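Local structure of tudor and KH domain-containing protein homolog (Drosophila melanogaster, 5YGB) at residues F127-V131 / I205-I210. The protein takes part in piRNA metabolism and transposon repression, probably by recruiting Piwi proteins, its extended Tudor domain binding the Piwi N-terminus with or without arginine methylation. The protein carries 1 engineered substitution. Sequence-based numbering, arbitrary orientation.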
ATOM      1  N   PHE A 127       1.983   3.823 -10.872  1.00 12.29           N
ATOM      2  CA  PHE A 127       3.366   3.977 -11.303  1.00 11.85           C
ATOM      3  C   PHE A 127       3.640   5.440 -11.638  1.00 11.74           C
ATOM      4  O   PHE A 127       2.710   6.214 -11.883  1.00 13.02           O
ATOM      5  CB  PHE A 127       3.683   3.042 -12.497  1.00 13.71           C
ATOM      6  CG  PHE A 127       3.011   3.419 -13.806  1.00 13.93           C
ATOM      7  CD1 PHE A 127       1.707   3.022 -14.073  1.00 16.36           C
ATOM      8  CD2 PHE A 127       3.708   4.105 -14.789  1.00 13.66           C
ATOM      9  CE1 PHE A 127       1.098   3.333 -15.281  1.00 16.71           C
ATOM     10  CE2 PHE A 127       3.101   4.415 -15.998  1.00 15.04           C
ATOM     11  CZ  PHE A 127       1.795   4.025 -16.239  1.00 16.78           C
ATOM     12  N   LEU A 128       4.910   5.821 -11.606  1.00 11.62           N
ATOM     13  CA  LEU A 128       5.296   7.178 -11.969  1.00 13.69           C
ATOM     14  C   LEU A 128       5.375   7.257 -13.482  1.00 12.56           C
ATOM     15  O   LEU A 128       6.158   6.542 -14.093  1.00 14.76           O
ATOM     16  CB  LEU A 128       6.638   7.565 -11.339  1.00 12.74           C
ATOM     17  CG  LEU A 128       7.035   9.041 -11.414  1.00 13.75           C
ATOM     18  CD1 LEU A 128       6.068   9.874 -10.571  1.00 15.31           C
ATOM     19  CD2 LEU A 128       8.478   9.222 -10.945  1.00 16.40           C
ATOM     20  N   ALA A 129       4.550   8.104 -14.090  1.00 13.68           N
ATOM     21  CA  ALA A 129       4.522   8.209 -15.549  1.00 14.09           C
ATOM     22  C   ALA A 129       5.817   8.775 -16.131  1.00 14.68           C
ATOM     23  O   ALA A 129       6.524   9.553 -15.490  1.00 16.02           O
ATOM     24  CB  ALA A 129       3.343   9.061 -15.981  1.00 17.23           C
ATOM     25  N   ASN A 130       6.116   8.342 -17.354  1.00 16.14           N
ATOM     26  CA  ASN A 130       7.166   8.935 -18.195  1.00 17.58           C
ATOM     27  C   ASN A 130       8.597   8.717 -17.707  1.00 17.22           C
ATOM     28  O   ASN A 130       9.500   9.478 -18.068  1.00 21.49           O
ATOM     29  CB  ASN A 130       6.903  10.435 -18.374  1.00 18.34           C
ATOM     30  CG  ASN A 130       5.535  10.719 -18.984  1.00 21.42           C
ATOM     31  OD1 ASN A 130       5.151  10.100 -19.979  1.00 29.03           O
ATOM     32  ND2 ASN A 130       4.797  11.647 -18.387  1.00 23.62           N
ATOM     33  N   VAL A 131       8.813   7.674 -16.910  1.00 18.18           N
ATOM     34  CA  VAL A 131      10.162   7.277 -16.509  1.00 17.25           C
ATOM     35  C   VAL A 131      10.421   5.786 -16.706  1.00 17.92           C
ATOM     36  O   VAL A 131       9.497   4.965 -16.728  1.00 19.86           O
ATOM     37  CB  VAL A 131      10.459   7.604 -15.021  1.00 16.83           C
ATOM     38  CG1 VAL A 131      10.282   9.083 -14.738  1.00 17.38           C
ATOM     39  CG2 VAL A 131       9.588   6.756 -14.091  1.00 17.28           C
ATOM     40  N   ILE A 205       8.405  15.202  -9.820  1.00 17.01           N
ATOM     41  CA  ILE A 205       9.331  14.213  -9.287  1.00 14.46           C
ATOM     42  C   ILE A 205       9.983  13.380 -10.407  1.00 15.79           C
ATOM     43  O   ILE A 205      11.163  13.066 -10.327  1.00 15.20           O
ATOM     44  CB  ILE A 205       8.612  13.320  -8.240  1.00 14.10           C
ATOM     45  CG1 ILE A 205       8.425  14.136  -6.955  1.00 15.56           C
ATOM     46  CG2 ILE A 205       9.403  12.047  -7.953  1.00 17.06           C
ATOM     47  CD1 ILE A 205       7.750  13.400  -5.817  1.00 18.11           C
ATOM     48  N   ALA A 206       9.238  13.066 -11.465  1.00 17.05           N
ATOM     49  CA  ALA A 206       9.812  12.394 -12.631  1.00 15.76           C
ATOM     50  C   ALA A 206      10.960  13.211 -13.218  1.00 16.63           C
ATOM     51  O   ALA A 206      12.025  12.673 -13.535  1.00 15.91           O
ATOM     52  CB  ALA A 206       8.750  12.157 -13.690  1.00 18.95           C
ATOM     53  N   ASP A 207      10.749  14.517 -13.363  1.00 15.85           N
ATOM     54  CA  ASP A 207      11.774  15.354 -13.969  1.00 17.72           C
ATOM     55  C   ASP A 207      12.965  15.532 -13.033  1.00 17.11           C
ATOM     56  O   ASP A 207      14.106  15.616 -13.503  1.00 17.22           O
ATOM     57  CB  ASP A 207      11.187  16.703 -14.383  1.00 18.85           C
ATOM     58  CG  ASP A 207      10.333  16.597 -15.639  1.00 26.13           C
ATOM     59  OD1 ASP A 207      10.531  15.635 -16.409  1.00 28.89           O
ATOM     60  OD2 ASP A 207       9.462  17.463 -15.853  1.00 29.06           O
ATOM     61  N   LEU A 208      12.725  15.578 -11.727  1.00 17.00           N
ATOM     62  CA  LEU A 208      13.827  15.594 -10.770  1.00 17.34           C
ATOM     63  C   LEU A 208      14.658  14.310 -10.869  1.00 16.56           C
ATOM     64  O   LEU A 208      15.890  14.362 -10.878  1.00 18.37           O
ATOM     65  CB  LEU A 208      13.303  15.782  -9.349  1.00 18.42           C
ATOM     66  CG  LEU A 208      12.777  17.173  -9.023  1.00 20.76           C
ATOM     67  CD1 LEU A 208      12.079  17.166  -7.670  1.00 24.43           C
ATOM     68  CD2 LEU A 208      13.915  18.191  -9.031  1.00 21.04           C
ATOM     69  N   MET A 209      13.998  13.162 -10.962  1.00 15.56           N
ATOM     70  CA  MET A 209      14.738  11.911 -11.053  0.58 17.03           C
ATOM     71  C   MET A 209      15.532  11.806 -12.352  1.00 16.86           C
ATOM     72  O   MET A 209      16.672  11.358 -12.330  1.00 18.90           O
ATOM     73  CB  MET A 209      13.800  10.722 -10.903  0.58 15.31           C
ATOM     74  CG  MET A 209      13.196  10.622  -9.511  0.58 16.72           C
ATOM     75  SD  MET A 209      12.325   9.074  -9.233  0.58 16.94           S
ATOM     76  CE  MET A 209      13.663   7.876  -9.319  0.58 15.70           C
ATOM     77  N   ILE A 210      14.954  12.249 -13.467  1.00 17.63           N
ATOM     78  CA  ILE A 210      15.641  12.200 -14.751  1.00 16.78           C
ATOM     79  C   ILE A 210      16.824  13.162 -14.771  1.00 17.51           C
ATOM     80  O   ILE A 210      17.936  12.773 -15.128  1.00 18.28           O
ATOM     81  CB  ILE A 210      14.679  12.532 -15.915  1.00 15.38           C
ATOM     82  CG1 ILE A 210      13.641  11.419 -16.057  1.00 17.77           C
ATOM     83  CG2 ILE A 210      15.452  12.678 -17.221  1.00 19.06           C
ATOM     84  CD1 ILE A 210      12.476  11.762 -16.992  1.00 20.79           C
TER
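Leu-128 and Val-131 both close on Ala-206, whose one-carbon side chain lets the helix 205-211 come near the end of strand 124-128. Val-131 CG1 meets Ala-206 CB at 3.6 Å, and Leu-128 CD2 lies over the helix backbone itself, 3.8 Å from Ala-206 CA. Leu-128 gets there because its CG stands anti to the backbone N (chi1 -169°), sending the branched end out toward the helix. The same methyl, CD2, also touches Ile-205 CG2 and, in one of the two conformers of Met-209, its SD; these two residues sit one turn apart on the helix. This side is buried, with Phe-150 of helix 144-154 packing on both Leu-128 and Met-209, and purely apolar residues suit it.

Toward solvent the contact thins out to Ile-210 and the exposed turn residue Asn-130. Ile-210, partly exposed, extends its CD1 to 4.1 Å from Val-131 CG1 and 3.9 Å from Asn-130 O. Asn-130, a polar residue at home in such a place, takes a positive phi (69°), a backbone shape that asparagine tolerates well, as the chain bends out of the strand. Apolar side-chain contacts carry the interface, which buries 230 Å². It lies within the SN-like (OB-fold) half of the extended Tudor domain, where helix 205-211, the last of this fragment, packs on the end of strand 124-128 and the turn after it.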